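Local coordinates for pyridoxal phosphate homeostasis protein (PDB 3CPG), which probably binds pyridoxal 5'-phosphate and takes part in keeping the cellular supply of this cofactor in balance, at residues A[197-207]-A[238-246]. Numbering follows the deposited sequence.
Sequences ELQGLMTIGAH and RCRELSMGM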
loop_
_atom_site.group_PDB
_atom_site.type_symbol
_atom_site.label_atom_id
_atom_site.label_comp_id
_atom_site.label_asym_id
_atom_site.label_seq_id
_atom_site.Cartn_x
_atom_site.Cartn_y
_atom_site.Cartn_z
ATOM N N GLU A 197 -8.225 -11.736 -2.177
ATOM C CA GLU A 197 -7.848 -12.049 -0.810
ATOM C C GLU A 197 -7.793 -10.752 -0.007
ATOM O O GLU A 197 -6.940 -9.899 -0.248
ATOM C CB GLU A 197 -6.481 -12.736 -0.766
ATOM C CG GLU A 197 -6.064 -13.169 0.631
ATOM C CD GLU A 197 -4.714 -13.861 0.662
ATOM O OE1 GLU A 197 -3.679 -13.170 0.560
ATOM O OE2 GLU A 197 -4.690 -15.104 0.785
ATOM N N LEU A 198 -8.710 -10.603 0.941
ATOM C CA LEU A 198 -8.739 -9.408 1.781
ATOM C C LEU A 198 -7.552 -9.486 2.738
ATOM O O LEU A 198 -7.519 -10.341 3.626
ATOM C CB LEU A 198 -10.045 -9.361 2.569
ATOM C CG LEU A 198 -10.205 -8.218 3.566
ATOM C CD1 LEU A 198 -10.136 -6.877 2.846
ATOM C CD2 LEU A 198 -11.529 -8.381 4.293
ATOM N N GLN A 199 -6.587 -8.588 2.570
ATOM C CA GLN A 199 -5.384 -8.620 3.402
ATOM C C GLN A 199 -5.285 -7.535 4.467
ATOM O O GLN A 199 -4.277 -7.451 5.179
ATOM C CB GLN A 199 -4.154 -8.571 2.494
ATOM C CG GLN A 199 -4.209 -9.618 1.392
ATOM C CD GLN A 199 -3.098 -9.470 0.372
ATOM O OE1 GLN A 199 -2.733 -8.358 -0.007
ATOM N NE2 GLN A 199 -2.573 -10.597 -0.097
ATOM N N GLY A 200 -6.325 -6.715 4.580
ATOM C CA GLY A 200 -6.316 -5.646 5.561
ATOM C C GLY A 200 -7.086 -4.415 5.117
ATOM O O GLY A 200 -7.885 -4.471 4.177
ATOM N N LEU A 201 -6.852 -3.304 5.808
ATOM C CA LEU A 201 -7.514 -2.036 5.514
ATOM C C LEU A 201 -6.485 -0.956 5.172
ATOM O O LEU A 201 -5.306 -1.086 5.489
ATOM C CB LEU A 201 -8.337 -1.585 6.725
ATOM C CG LEU A 201 -9.322 -2.602 7.319
ATOM C CD1 LEU A 201 -9.990 -2.004 8.548
ATOM C CD2 LEU A 201 -10.353 -2.998 6.279
HETATM N N MSE A 202 -6.949 0.114 4.535
HETATM C CA MSE A 202 -6.081 1.221 4.148
HETATM C C MSE A 202 -6.839 2.531 4.291
HETATM O O MSE A 202 -8.057 2.563 4.164
HETATM C CB MSE A 202 -5.646 1.057 2.679
HETATM C CG MSE A 202 -4.677 2.142 2.135
HETATM SE SE MSE A 202 -5.429 3.846 1.561
HETATM C CE MSE A 202 -5.399 3.554 -0.326
ATOM N N THR A 203 -6.122 3.607 4.583
ATOM C CA THR A 203 -6.764 4.911 4.646
ATOM C C THR A 203 -5.768 6.004 4.310
ATOM O O THR A 203 -4.568 5.886 4.574
ATOM C CB THR A 203 -7.383 5.226 6.027
ATOM O OG1 THR A 203 -8.190 6.408 5.921
ATOM C CG2 THR A 203 -6.300 5.485 7.058
ATOM N N ILE A 204 -6.279 7.059 3.691
ATOM C CA ILE A 204 -5.464 8.208 3.335
ATOM C C ILE A 204 -5.407 9.124 4.563
ATOM O O ILE A 204 -4.567 10.018 4.654
ATOM C CB ILE A 204 -6.084 8.948 2.137
ATOM C CG1 ILE A 204 -6.123 8.009 0.926
ATOM C CG2 ILE A 204 -5.284 10.204 1.821
ATOM C CD1 ILE A 204 -6.800 8.603 -0.297
ATOM N N GLY A 205 -6.306 8.881 5.514
ATOM C CA GLY A 205 -6.338 9.667 6.735
ATOM C C GLY A 205 -6.994 11.017 6.552
ATOM O O GLY A 205 -7.907 11.165 5.741
ATOM N N ALA A 206 -6.526 12.000 7.313
ATOM C CA ALA A 206 -7.058 13.356 7.241
ATOM C C ALA A 206 -5.920 14.345 7.007
ATOM O O ALA A 206 -4.940 14.362 7.754
ATOM C CB ALA A 206 -7.790 13.699 8.535
ATOM N N HIS A 207 -6.044 15.158 5.962
ATOM C CA HIS A 207 -5.024 16.155 5.656
ATOM C C HIS A 207 -5.317 17.395 6.492
ATOM O O HIS A 207 -5.736 18.430 5.971
ATOM C CB HIS A 207 -5.053 16.522 4.171
ATOM C CG HIS A 207 -4.915 15.347 3.255
ATOM N ND1 HIS A 207 -3.877 14.447 3.352
ATOM C CD2 HIS A 207 -5.676 14.935 2.215
ATOM C CE1 HIS A 207 -4.003 13.530 2.408
ATOM N NE2 HIS A 207 -5.087 13.804 1.704
ATOM N N ARG A 238 -7.400 -13.221 6.956
ATOM C CA ARG A 238 -6.137 -12.617 6.548
ATOM C C ARG A 238 -6.202 -11.095 6.484
ATOM O O ARG A 238 -5.295 -10.449 5.968
ATOM C CB ARG A 238 -5.687 -13.184 5.198
ATOM C CG ARG A 238 -5.171 -14.615 5.288
ATOM C CD ARG A 238 -4.544 -15.062 3.978
ATOM N NE ARG A 238 -3.860 -16.348 4.093
ATOM C CZ ARG A 238 -4.463 -17.502 4.363
ATOM N NH1 ARG A 238 -5.777 -17.540 4.550
ATOM N NH2 ARG A 238 -3.753 -18.621 4.440
ATOM N N CYS A 239 -7.280 -10.529 7.013
ATOM C CA CYS A 239 -7.459 -9.080 7.032
ATOM C C CYS A 239 -6.626 -8.561 8.200
ATOM O O CYS A 239 -7.161 -8.191 9.243
ATOM C CB CYS A 239 -8.942 -8.749 7.240
ATOM S SG CYS A 239 -9.354 -6.993 7.138
ATOM N N ARG A 240 -5.310 -8.528 8.015
ATOM C CA ARG A 240 -4.410 -8.113 9.086
ATOM C C ARG A 240 -3.652 -6.803 8.920
ATOM O O ARG A 240 -3.238 -6.203 9.909
ATOM C CB ARG A 240 -3.396 -9.228 9.343
ATOM C CG ARG A 240 -4.006 -10.508 9.873
ATOM C CD ARG A 240 -2.986 -11.636 9.883
ATOM N NE ARG A 240 -3.512 -12.839 10.521
ATOM C CZ ARG A 240 -3.796 -12.933 11.816
ATOM N NH1 ARG A 240 -3.604 -11.893 12.618
ATOM N NH2 ARG A 240 -4.269 -14.068 12.313
ATOM N N GLU A 241 -3.458 -6.355 7.688
ATOM C CA GLU A 241 -2.702 -5.130 7.479
ATOM C C GLU A 241 -3.470 -3.843 7.738
ATOM O O GLU A 241 -4.694 -3.780 7.600
ATOM C CB GLU A 241 -2.155 -5.074 6.048
ATOM C CG GLU A 241 -1.398 -6.311 5.602
ATOM C CD GLU A 241 0.053 -6.335 6.053
ATOM O OE1 GLU A 241 0.465 -5.466 6.852
ATOM O OE2 GLU A 241 0.786 -7.239 5.595
ATOM N N LEU A 242 -2.718 -2.821 8.127
ATOM C CA LEU A 242 -3.256 -1.486 8.338
ATOM C C LEU A 242 -2.296 -0.588 7.577
ATOM O O LEU A 242 -1.205 -0.278 8.054
ATOM C CB LEU A 242 -3.272 -1.111 9.820
ATOM C CG LEU A 242 -4.365 -1.791 10.651
ATOM C CD1 LEU A 242 -4.197 -1.417 12.120
ATOM C CD2 LEU A 242 -5.731 -1.369 10.139
ATOM N N SER A 243 -2.694 -0.208 6.369
ATOM C CA SER A 243 -1.868 0.654 5.532
ATOM C C SER A 243 -2.295 2.076 5.836
ATOM O O SER A 243 -3.322 2.543 5.348
ATOM C CB SER A 243 -2.099 0.336 4.055
ATOM O OG SER A 243 -1.291 1.148 3.219
HETATM N N MSE A 244 -1.512 2.753 6.668
HETATM C CA MSE A 244 -1.822 4.120 7.058
HETATM C C MSE A 244 -0.580 4.842 7.549
HETATM O O MSE A 244 0.302 4.237 8.162
HETATM C CB MSE A 244 -2.903 4.118 8.149
HETATM C CG MSE A 244 -2.559 3.291 9.395
HETATM SE SE MSE A 244 -4.098 3.049 10.544
HETATM C CE MSE A 244 -3.218 2.705 12.185
ATOM N N GLY A 245 -0.523 6.140 7.277
ATOM C CA GLY A 245 0.619 6.938 7.675
ATOM C C GLY A 245 1.488 7.215 6.464
ATOM O O GLY A 245 1.796 6.311 5.690
HETATM N N MSE A 246 1.866 8.474 6.289
HETATM C CA MSE A 246 2.710 8.872 5.175
HETATM C C MSE A 246 3.793 9.785 5.731
HETATM O O MSE A 246 4.037 9.782 6.938
HETATM C CB MSE A 246 1.869 9.577 4.113
HETATM C CG MSE A 246 0.747 8.689 3.601
HETATM SE SE MSE A 246 -0.200 9.357 2.049
HETATM C CE MSE A 246 -1.120 10.766 2.945
HETATM O O HOH W 1 -8.849 -12.510 4.528
HETATM O O HOH W 2 -2.601 7.307 5.769
#
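G200, L201 and M202 run alongside E241, L242 and S243 as neighbouring parallel strands, and a ladder of backbone bonds carries the pairing. E241 N gives a nearly straight bond to Q199 O (2.9 Å), L201 N binds E241 O, S243 N reaches L201 O with an N-H...O angle of 176°, and T203 N closes the series on S243 O. G200 fits its place by lacking a side chain: a CB there would collide with E241 O. Water prolongs the link at both ends, bridging L198 O to R238 N and T203 O to G245 N.

Charge acts where the two segments begin. The carboxylate of E197 lies nearly parallel to the R238 guanidinium, yet OE2 sits well out of that group's plane, 3.6 Å from NE, a long salt bridge of charge alone. OE1 meanwhile accepts from Q199 NE2 (2.9 Å) on its anti lone pair, while Q199 OE1 is bonded to T137 OG1. Were E197 an alanine, R238 would probably lose this counter-charge, and Q199 NE2 its acceptor.

Among the apolar contacts, C239 SG, anti to the backbone N (chi1 -175°), rests against L198 CD2 (3.8 Å). L201 CB meets L242 CD2 on the face packed by helix 211-231. On the opposite face CG of selenomethionine M202 packs on S243 CB (3.7 Å), while S243 OG bonds to E139 and R262. Farther on, CE of M246, also selenomethionine, touches the edge of the H207 ring at CE1 (4.0 Å).

Strand 196-202, helix 211-231 and strand 241-243 thus form a beta-alpha-beta unit of the TIM barrel, its M246 end near K57, the predicted pyridoxal-phosphate lysine, which carries no cofactor here.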